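PDB 2QZU: putative sulfatase yidJ from Bacteroides fragilis, which probably hydrolyses sulfate esters, consistent with an arylsulfatase of the sulfatase family. Local coordinates for residues G131-D136 with H164-W169; I170-Y175 with E202-K207; Y423-T428 with D474-Y479. One frame throughout, in Å; residues are numbered along the deposited sequence.

Contact 1. Residues G131-D136 with H164-W169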
loop_
_atom_site.group_PDB
_atom_site.type_symbol
_atom_site.label_atom_id
_atom_site.label_comp_id
_atom_site.label_asym_id
_atom_site.label_seq_id
_atom_site.Cartn_x
_atom_site.Cartn_y
_atom_site.Cartn_z
ATOM N N GLY A 131 -14.514 -17.461 4.043
ATOM C CA GLY A 131 -14.119 -16.267 3.315
ATOM C C GLY A 131 -14.780 -14.967 3.711
ATOM O O GLY A 131 -15.247 -14.804 4.839
ATOM N N LYS A 132 -14.818 -14.040 2.758
ATOM C CA LYS A 132 -15.384 -12.709 2.948
ATOM C C LYS A 132 -16.910 -12.704 2.954
ATOM O O LYS A 132 -17.546 -13.230 2.042
ATOM C CB LYS A 132 -14.861 -11.790 1.840
ATOM C CG LYS A 132 -15.384 -10.371 1.883
ATOM C CD LYS A 132 -14.804 -9.563 0.733
ATOM C CE LYS A 132 -15.424 -8.178 0.677
ATOM N NZ LYS A 132 -14.929 -7.408 -0.497
ATOM N N TRP A 133 -17.483 -12.095 3.990
ATOM C CA TRP A 133 -18.938 -11.999 4.166
ATOM C C TRP A 133 -19.404 -10.582 3.808
ATOM O O TRP A 133 -20.302 -10.391 2.984
ATOM C CB TRP A 133 -19.271 -12.322 5.631
ATOM C CG TRP A 133 -20.714 -12.214 6.033
ATOM C CD1 TRP A 133 -21.230 -11.416 7.017
ATOM C CD2 TRP A 133 -21.812 -12.982 5.522
ATOM N NE1 TRP A 133 -22.581 -11.646 7.154
ATOM C CE2 TRP A 133 -22.963 -12.603 6.248
ATOM C CE3 TRP A 133 -21.933 -13.958 4.522
ATOM C CZ2 TRP A 133 -24.224 -13.165 6.009
ATOM C CZ3 TRP A 133 -23.192 -14.521 4.281
ATOM C CH2 TRP A 133 -24.319 -14.118 5.024
ATOM N N HIS A 134 -18.772 -9.598 4.446
ATOM C CA HIS A 134 -19.037 -8.174 4.246
ATOM C C HIS A 134 -20.516 -7.775 4.237
ATOM O O HIS A 134 -20.951 -7.026 3.365
ATOM C CB HIS A 134 -18.380 -7.687 2.947
ATOM C CG HIS A 134 -18.102 -6.214 2.929
ATOM N ND1 HIS A 134 -17.735 -5.538 1.782
ATOM C CD2 HIS A 134 -18.123 -5.288 3.916
ATOM C CE1 HIS A 134 -17.542 -4.264 2.068
ATOM N NE2 HIS A 134 -17.770 -4.084 3.358
ATOM N N LEU A 135 -21.283 -8.274 5.203
ATOM C CA LEU A 135 -22.698 -7.932 5.277
ATOM C C LEU A 135 -23.130 -7.476 6.674
ATOM O O LEU A 135 -24.325 -7.394 6.966
ATOM C CB LEU A 135 -23.552 -9.120 4.812
ATOM C CG LEU A 135 -23.620 -9.287 3.288
ATOM C CD1 LEU A 135 -24.219 -10.645 2.945
ATOM C CD2 LEU A 135 -24.452 -8.151 2.684
ATOM N N ASP A 136 -22.156 -7.170 7.528
ATOM C CA ASP A 136 -22.440 -6.698 8.887
ATOM C C ASP A 136 -21.899 -5.280 9.107
ATOM O O ASP A 136 -20.779 -4.965 8.706
ATOM C CB ASP A 136 -21.818 -7.637 9.928
ATOM C CG ASP A 136 -22.380 -9.044 9.857
ATOM O OD1 ASP A 136 -23.618 -9.202 9.900
ATOM O OD2 ASP A 136 -21.579 -9.994 9.761
ATOM N N HIS A 164 -27.335 -16.752 9.202
ATOM C CA HIS A 164 -28.354 -17.319 8.334
ATOM C C HIS A 164 -28.199 -18.797 7.965
ATOM O O HIS A 164 -28.316 -19.175 6.799
ATOM C CB HIS A 164 -28.452 -16.453 7.074
ATOM C CG HIS A 164 -28.947 -15.069 7.353
ATOM N ND1 HIS A 164 -30.287 -14.751 7.379
ATOM C CD2 HIS A 164 -28.287 -13.946 7.725
ATOM C CE1 HIS A 164 -30.433 -13.493 7.757
ATOM N NE2 HIS A 164 -29.233 -12.983 7.973
ATOM N N GLY A 165 -27.935 -19.631 8.965
ATOM C CA GLY A 165 -27.823 -21.056 8.713
ATOM C C GLY A 165 -26.449 -21.639 8.450
ATOM O O GLY A 165 -26.293 -22.858 8.461
ATOM N N PHE A 166 -25.455 -20.793 8.212
ATOM C CA PHE A 166 -24.106 -21.284 7.953
ATOM C C PHE A 166 -23.466 -21.727 9.264
ATOM O O PHE A 166 -22.828 -20.929 9.952
ATOM C CB PHE A 166 -23.267 -20.189 7.284
ATOM C CG PHE A 166 -23.622 -19.944 5.838
ATOM C CD1 PHE A 166 -23.373 -20.918 4.872
ATOM C CD2 PHE A 166 -24.197 -18.740 5.439
ATOM C CE1 PHE A 166 -23.687 -20.693 3.527
ATOM C CE2 PHE A 166 -24.514 -18.504 4.100
ATOM C CZ PHE A 166 -24.258 -19.486 3.142
ATOM N N ASP A 167 -23.637 -23.006 9.595
ATOM C CA ASP A 167 -23.107 -23.574 10.830
ATOM C C ASP A 167 -21.585 -23.660 10.884
ATOM O O ASP A 167 -20.985 -23.362 11.918
ATOM C CB ASP A 167 -23.731 -24.950 11.085
ATOM C CG ASP A 167 -25.225 -24.866 11.355
ATOM O OD1 ASP A 167 -25.637 -23.982 12.135
ATOM O OD2 ASP A 167 -25.986 -25.683 10.798
ATOM N N HIS A 168 -20.960 -24.084 9.791
ATOM C CA HIS A 168 -19.501 -24.149 9.737
ATOM C C HIS A 168 -19.090 -22.761 9.261
ATOM O O HIS A 168 -19.466 -22.338 8.166
ATOM C CB HIS A 168 -19.035 -25.207 8.739
ATOM C CG HIS A 168 -17.549 -25.333 8.650
ATOM N ND1 HIS A 168 -16.775 -25.787 9.698
ATOM C CD2 HIS A 168 -16.687 -25.048 7.644
ATOM C CE1 HIS A 168 -15.504 -25.780 9.339
ATOM N NE2 HIS A 168 -15.424 -25.335 8.098
ATOM N N TRP A 169 -18.311 -22.063 10.080
ATOM C CA TRP A 169 -17.930 -20.690 9.783
ATOM C C TRP A 169 -16.445 -20.380 9.963
ATOM O O TRP A 169 -15.899 -20.536 11.050
ATOM C CB TRP A 169 -18.771 -19.779 10.689
ATOM C CG TRP A 169 -18.751 -18.304 10.397
ATOM C CD1 TRP A 169 -17.985 -17.351 11.010
ATOM C CD2 TRP A 169 -19.597 -17.606 9.477
ATOM N NE1 TRP A 169 -18.313 -16.100 10.534
ATOM C CE2 TRP A 169 -19.298 -16.230 9.588
ATOM C CE3 TRP A 169 -20.584 -18.010 8.566
ATOM C CZ2 TRP A 169 -19.949 -15.253 8.827
ATOM C CZ3 TRP A 169 -21.233 -17.039 7.807
ATOM C CH2 TRP A 169 -20.912 -15.677 7.944
#
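Trp133 stands on the turn that follows strand 126-130, and Trp169, which it touches, lies in strand 168-172. Residues 131-136 turn a corner at Gly131, while residues 164-169 begin with positive phi at His164 and Gly165, then straighten at His168 into the strand. No hydrogen bond joins the two segments; aromatic side chains make the contact.

The indole of Trp133 is its centre. It swings away from its own backbone N (chi1 177°) toward the other segment and receives the edge of Trp169 on one face. This is a T-shaped pair, with the five-membered ring of Trp133 and the six-membered ring of Trp169 5.3 Å apart between centroids and the planes at 74°. Trp169 leads with CH2, which comes to 3.7 Å from Trp133 CD2. Leu135 CD1 lies over the rim of the opposite face of Trp133, 3.9 Å above the plane, so the indole has neighbours on both faces. Phe166 CE2 approaches Trp133 CZ3 obliquely at 4.2 Å, while His164 CD2 lies more loosely at the indole edge, 4.5 Å from Trp133 CZ2.

On either side of Trp133 in sequence the side chains serve another place: Lys132 forms a salt bridge with Asp36, and His134 ND1 hydrogen-bonds to Ser76 OG, a plain serine here but predicted to mature to 3-oxoalanine. The aromatic cluster thus adjoins, along the chain, residues at what is probably the active site. Helix 76-85 meets Leu135 through Arg80 and Met84, helix 116-122 holds His164 through Ser117 and Asp118, and strand 126-130 runs parallel to strand 168-172.

Contact 2. Residues I170-Y175 with E202-K207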
loop_
_atom_site.group_PDB
_atom_site.type_symbol
_atom_site.label_atom_id
_atom_site.label_comp_id
_atom_site.label_asym_id
_atom_site.label_seq_id
_atom_site.Cartn_x
_atom_site.Cartn_y
_atom_site.Cartn_z
ATOM N N ILE A 170 -15.806 -19.957 8.878
ATOM C CA ILE A 170 -14.400 -19.556 8.885
ATOM C C ILE A 170 -14.430 -18.345 7.969
ATOM O O ILE A 170 -14.139 -18.442 6.776
ATOM C CB ILE A 170 -13.487 -20.637 8.285
ATOM C CG1 ILE A 170 -13.629 -21.933 9.087
ATOM C CG2 ILE A 170 -12.039 -20.159 8.309
ATOM C CD1 ILE A 170 -12.914 -23.118 8.477
ATOM N N ALA A 171 -14.783 -17.200 8.538
ATOM C CA ALA A 171 -14.937 -16.002 7.740
ATOM C C ALA A 171 -14.600 -14.703 8.448
ATOM O O ALA A 171 -14.219 -14.687 9.621
ATOM C CB ALA A 171 -16.370 -15.944 7.234
ATOM N N TYR A 172 -14.752 -13.612 7.704
ATOM C CA TYR A 172 -14.497 -12.272 8.213
ATOM C C TYR A 172 -15.412 -11.275 7.493
ATOM O O TYR A 172 -16.145 -11.653 6.574
ATOM C CB TYR A 172 -13.027 -11.897 7.997
ATOM C CG TYR A 172 -12.578 -11.950 6.553
ATOM C CD1 TYR A 172 -12.217 -13.160 5.951
ATOM C CD2 TYR A 172 -12.524 -10.788 5.780
ATOM C CE1 TYR A 172 -11.814 -13.205 4.611
ATOM C CE2 TYR A 172 -12.122 -10.823 4.449
ATOM C CZ TYR A 172 -11.769 -12.034 3.871
ATOM O OH TYR A 172 -11.361 -12.066 2.557
ATOM N N GLY A 173 -15.390 -10.015 7.930
ATOM C CA GLY A 173 -16.209 -8.989 7.300
ATOM C C GLY A 173 -15.536 -8.607 5.996
ATOM O O GLY A 173 -15.992 -8.977 4.917
ATOM N N THR A 174 -14.457 -7.837 6.101
ATOM C CA THR A 174 -13.654 -7.470 4.942
ATOM C C THR A 174 -12.259 -7.165 5.473
ATOM O O THR A 174 -12.105 -6.703 6.603
ATOM C CB THR A 174 -14.249 -6.283 4.130
ATOM O OG1 THR A 174 -13.605 -6.231 2.846
ATOM C CG2 THR A 174 -14.064 -4.961 4.852
ATOM N N TYR A 175 -11.244 -7.465 4.668
ATOM C CA TYR A 175 -9.840 -7.297 5.057
ATOM C C TYR A 175 -9.070 -7.603 3.779
ATOM O O TYR A 175 -9.271 -8.666 3.180
ATOM C CB TYR A 175 -9.510 -8.325 6.139
ATOM C CG TYR A 175 -8.078 -8.350 6.614
ATOM C CD1 TYR A 175 -7.673 -7.605 7.725
ATOM C CD2 TYR A 175 -7.140 -9.169 5.991
ATOM C CE1 TYR A 175 -6.362 -7.689 8.204
ATOM C CE2 TYR A 175 -5.840 -9.254 6.456
ATOM C CZ TYR A 175 -5.457 -8.521 7.561
ATOM O OH TYR A 175 -4.173 -8.655 8.036
ATOM N N GLU A 202 -5.316 -19.692 -0.792
ATOM C CA GLU A 202 -4.643 -20.946 -0.469
ATOM C C GLU A 202 -5.221 -21.563 0.792
ATOM O O GLU A 202 -5.540 -22.753 0.823
ATOM C CB GLU A 202 -3.146 -20.711 -0.257
ATOM C CG GLU A 202 -2.292 -20.896 -1.484
ATOM C CD GLU A 202 -0.813 -20.756 -1.172
ATOM O OE1 GLU A 202 -0.350 -21.402 -0.205
ATOM O OE2 GLU A 202 -0.118 -20.007 -1.890
ATOM N N TYR A 203 -5.345 -20.745 1.834
ATOM C CA TYR A 203 -5.883 -21.197 3.111
ATOM C C TYR A 203 -7.349 -21.578 2.953
ATOM O O TYR A 203 -7.788 -22.634 3.414
ATOM C CB TYR A 203 -5.755 -20.088 4.158
ATOM C CG TYR A 203 -6.367 -20.441 5.501
ATOM C CD1 TYR A 203 -5.779 -21.393 6.336
ATOM C CD2 TYR A 203 -7.537 -19.819 5.932
ATOM C CE1 TYR A 203 -6.348 -21.715 7.569
ATOM C CE2 TYR A 203 -8.109 -20.131 7.154
ATOM C CZ TYR A 203 -7.515 -21.074 7.968
ATOM O OH TYR A 203 -8.104 -21.377 9.170
ATOM N N GLU A 204 -8.103 -20.709 2.294
ATOM C CA GLU A 204 -9.517 -20.956 2.078
ATOM C C GLU A 204 -9.758 -22.251 1.315
ATOM O O GLU A 204 -10.644 -23.024 1.670
ATOM C CB GLU A 204 -10.137 -19.755 1.364
ATOM C CG GLU A 204 -10.276 -18.561 2.297
ATOM C CD GLU A 204 -10.230 -17.223 1.587
ATOM O OE1 GLU A 204 -10.261 -17.202 0.338
ATOM O OE2 GLU A 204 -10.166 -16.188 2.288
ATOM N N ALA A 205 -8.970 -22.496 0.274
ATOM C CA ALA A 205 -9.118 -23.721 -0.498
ATOM C C ALA A 205 -8.776 -24.929 0.380
ATOM O O ALA A 205 -9.402 -25.982 0.268
ATOM C CB ALA A 205 -8.218 -23.685 -1.736
ATOM N N SER A 206 -7.785 -24.781 1.256
ATOM C CA SER A 206 -7.414 -25.881 2.141
ATOM C C SER A 206 -8.540 -26.204 3.117
ATOM O O SER A 206 -8.814 -27.372 3.385
ATOM C CB SER A 206 -6.142 -25.551 2.921
ATOM O OG SER A 206 -5.025 -25.543 2.057
ATOM N N LYS A 207 -9.199 -25.173 3.643
ATOM C CA LYS A 207 -10.297 -25.397 4.578
ATOM C C LYS A 207 -11.520 -25.945 3.840
ATOM O O LYS A 207 -12.294 -26.722 4.400
ATOM C CB LYS A 207 -10.666 -24.099 5.306
ATOM C CG LYS A 207 -9.529 -23.488 6.122
ATOM C CD LYS A 207 -8.942 -24.461 7.147
ATOM C CE LYS A 207 -9.936 -24.806 8.248
ATOM N NZ LYS A 207 -9.332 -25.693 9.287
HETATM O O HOH W 1 -11.589 -14.248 1.294
#
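Ile170, Lys207 and Glu204 have the most surface buried where the edge strand 168-172 of the large mixed sheet meets helix 200-213. The helix packs on the sheet as in the alpha/beta fold of the alkaline phosphatase clan. The axes of 170-172 and 202-207 come within 10.6 Å, and the chain directions are closer to antiparallel than parallel.

Ile170 points its side chain at the helix. Its CD1 reaches a bend in Lys207, whose chain folds at chi2 (-56°) and chi3 (-67°) so that CB, CG and CE all come near that one methyl. The closest pair, Ile170 CD1 to Lys207 CE at 3.4 Å, is tighter than an ordinary carbon contact. Ile170 CG2, the other branch, reaches Tyr203 CE2 at 4.1 Å. Lys207 CG also lies 3.6 Å above the plane of the Tyr203 ring, toward its rim, so aliphatic lysine carbons continue the apolar surface while NZ pairs with Glu210.

Glu204, on the helix, reaches Tyr172 further along the strand. Its extended chain carries OE2 to the edge of the Tyr172 ring, the carboxylate turned only 21° from the ring plane. A water links the two groups by short bonds, accepting from Tyr172 OH at 2.5 Å and donating to Glu204 OE2 at 2.6 Å. Tyr183 OH also bonds to OE2, and Asn229 ND2 to the Tyr172 hydroxyl.

The contact thus joins two kinds of chemistry: a close hydrocarbon fit around Ile170, and a buried carboxylate oxygen satisfied by the water and Tyr183 OH, which could help to stabilise a charged Glu204.

Contact 3. Residues Y423-T428 with D474-Y479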
loop_
_atom_site.group_PDB
_atom_site.type_symbol
_atom_site.label_atom_id
_atom_site.label_comp_id
_atom_site.label_asym_id
_atom_site.label_seq_id
_atom_site.Cartn_x
_atom_site.Cartn_y
_atom_site.Cartn_z
ATOM N N TYR A 423 -28.854 1.708 -20.566
ATOM C CA TYR A 423 -29.544 2.972 -20.321
ATOM C C TYR A 423 -29.547 3.277 -18.834
ATOM O O TYR A 423 -29.738 2.384 -18.012
ATOM C CB TYR A 423 -30.990 2.873 -20.821
ATOM C CG TYR A 423 -31.849 4.088 -20.539
ATOM C CD1 TYR A 423 -31.709 5.254 -21.289
ATOM C CD2 TYR A 423 -32.803 4.067 -19.521
ATOM C CE1 TYR A 423 -32.501 6.371 -21.033
ATOM C CE2 TYR A 423 -33.602 5.180 -19.259
ATOM C CZ TYR A 423 -33.443 6.327 -20.020
ATOM O OH TYR A 423 -34.221 7.430 -19.766
ATOM N N ALA A 424 -29.324 4.538 -18.485
ATOM C CA ALA A 424 -29.334 4.925 -17.084
ATOM C C ALA A 424 -29.752 6.375 -16.919
ATOM O O ALA A 424 -29.482 7.215 -17.778
ATOM C CB ALA A 424 -27.963 4.712 -16.473
ATOM N N VAL A 425 -30.436 6.656 -15.816
ATOM C CA VAL A 425 -30.851 8.015 -15.510
ATOM C C VAL A 425 -30.339 8.332 -14.118
ATOM O O VAL A 425 -30.244 7.448 -13.259
ATOM C CB VAL A 425 -32.395 8.195 -15.533
ATOM C CG1 VAL A 425 -32.941 7.851 -16.912
ATOM C CG2 VAL A 425 -33.054 7.342 -14.459
ATOM N N HIS A 426 -29.976 9.586 -13.899
ATOM C CA HIS A 426 -29.498 9.997 -12.594
ATOM C C HIS A 426 -30.472 11.002 -12.016
ATOM O O HIS A 426 -31.078 11.785 -12.746
ATOM C CB HIS A 426 -28.104 10.622 -12.684
ATOM C CG HIS A 426 -27.556 11.043 -11.357
ATOM N ND1 HIS A 426 -27.801 12.283 -10.805
ATOM C CD2 HIS A 426 -26.819 10.366 -10.443
ATOM C CE1 HIS A 426 -27.241 12.353 -9.612
ATOM N NE2 HIS A 426 -26.638 11.202 -9.368
ATOM N N ALA A 427 -30.635 10.962 -10.700
ATOM C CA ALA A 427 -31.531 11.886 -10.029
ATOM C C ALA A 427 -30.837 12.454 -8.807
ATOM O O ALA A 427 -30.015 11.791 -8.174
ATOM C CB ALA A 427 -32.815 11.174 -9.607
ATOM N N THR A 428 -31.167 13.700 -8.496
ATOM C CA THR A 428 -30.625 14.374 -7.328
ATOM C C THR A 428 -31.855 14.905 -6.607
ATOM O O THR A 428 -32.617 15.695 -7.167
ATOM C CB THR A 428 -29.697 15.544 -7.719
ATOM O OG1 THR A 428 -28.562 15.039 -8.436
ATOM C CG2 THR A 428 -29.211 16.279 -6.474
ATOM N N ASP A 474 -39.776 0.417 -5.673
ATOM C CA ASP A 474 -38.644 1.326 -5.520
ATOM C C ASP A 474 -39.165 2.755 -5.683
ATOM O O ASP A 474 -39.636 3.127 -6.757
ATOM C CB ASP A 474 -37.604 0.998 -6.598
ATOM C CG ASP A 474 -36.275 1.702 -6.382
ATOM O OD1 ASP A 474 -35.267 1.221 -6.944
ATOM O OD2 ASP A 474 -36.233 2.724 -5.670
ATOM N N PRO A 475 -39.102 3.567 -4.613
ATOM C CA PRO A 475 -39.575 4.958 -4.653
ATOM C C PRO A 475 -39.024 5.813 -5.800
ATOM O O PRO A 475 -39.632 6.816 -6.174
ATOM C CB PRO A 475 -39.165 5.500 -3.286
ATOM C CG PRO A 475 -39.304 4.297 -2.405
ATOM C CD PRO A 475 -38.668 3.206 -3.249
ATOM N N PHE A 476 -37.879 5.417 -6.350
ATOM C CA PHE A 476 -37.242 6.149 -7.450
ATOM C C PHE A 476 -38.180 6.215 -8.670
ATOM O O PHE A 476 -38.075 7.117 -9.508
ATOM C CB PHE A 476 -35.914 5.452 -7.807
ATOM C CG PHE A 476 -34.957 6.298 -8.606
ATOM C CD1 PHE A 476 -35.177 6.549 -9.959
ATOM C CD2 PHE A 476 -33.797 6.793 -8.012
ATOM C CE1 PHE A 476 -34.248 7.270 -10.709
ATOM C CE2 PHE A 476 -32.863 7.515 -8.753
ATOM C CZ PHE A 476 -33.087 7.752 -10.101
ATOM N N ALA A 477 -39.107 5.266 -8.756
ATOM C CA ALA A 477 -40.061 5.224 -9.863
ATOM C C ALA A 477 -40.832 6.535 -10.008
ATOM O O ALA A 477 -41.153 6.955 -11.118
ATOM C CB ALA A 477 -41.041 4.075 -9.659
ATOM N N GLN A 478 -41.130 7.174 -8.882
ATOM C CA GLN A 478 -41.885 8.426 -8.883
ATOM C C GLN A 478 -41.165 9.620 -9.511
ATOM O O GLN A 478 -41.797 10.628 -9.827
ATOM C CB GLN A 478 -42.297 8.780 -7.452
ATOM C CG GLN A 478 -43.329 7.830 -6.867
ATOM C CD GLN A 478 -44.693 8.014 -7.494
ATOM O OE1 GLN A 478 -45.322 9.062 -7.341
ATOM N NE2 GLN A 478 -45.158 7.002 -8.214
ATOM N N TYR A 479 -39.851 9.504 -9.703
ATOM C CA TYR A 479 -39.079 10.602 -10.276
ATOM C C TYR A 479 -39.152 10.654 -11.799
ATOM O O TYR A 479 -38.898 11.695 -12.403
ATOM C CB TYR A 479 -37.607 10.523 -9.850
ATOM C CG TYR A 479 -37.367 10.231 -8.384
ATOM C CD1 TYR A 479 -38.288 10.606 -7.403
ATOM C CD2 TYR A 479 -36.205 9.576 -7.978
ATOM C CE1 TYR A 479 -38.052 10.326 -6.049
ATOM C CE2 TYR A 479 -35.960 9.296 -6.637
ATOM C CZ TYR A 479 -36.886 9.667 -5.679
ATOM O OH TYR A 479 -36.657 9.336 -4.360
#
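Ala427 and Val425 of strand 421-428, in the C-terminal four-stranded antiparallel sheet, pack against Phe476 of the 3-10 turn 475-479 that follows helix 455-471. The tight part lies at the tip of the phenylalanine ring. Ala427 CB comes within 3.5 Å of Phe476 CZ, approaching obliquely, and Val425 CG2 touches the ring edge at CE1, 3.9 Å away. Phe476 CG is anti to the backbone N (chi1 -162°), which sends the ring out from the turn to the strand. Over the middle of one ring face sits Tyr479 CD2, 3.5 Å above the plane, so Phe476 is held by its own turn as well as by the sheet.

Tyr479 marks the looser side. It is partly exposed and meets the strand by CD2 alone, 4.1 Å from Ala427 CB, while Pro475 and Gln478 of the same turn lie at the surface. On the strand, His426 and Thr428 point to the other side of the sheet, and Val425 also touches Leu465 of helix 455-471. Asp474, salt-bridged through OD1 to Arg414, starts the turn with an Asx turn: Phe476 N donates to its OD2 at 3.2 Å, nearly straight at 167°, from above the carboxylate plane.

In the fold
From the N terminus, contact 1 comes first, closing the long connection between strands 126-130 and 168-172; the 27 residues between its segments hold no helix or strand. Contact 2 opens at the next residue, Ile170, and closes on helix 200-213 after the small hairpin 182-183/194-195. The two share strand 168-172, with centres 11 Å apart, and touch, Trp133 N lying 2.9 Å from Tyr172 O. Together they tie the edge of the large sheet to the turn beside the probable active site and to a flanking helix. Contact 3, about 32 Å from contact 1 between centres, joins the C-terminal sheet to the 3-10 turn after helix 455-471. All three follow in series; none nests or crosses.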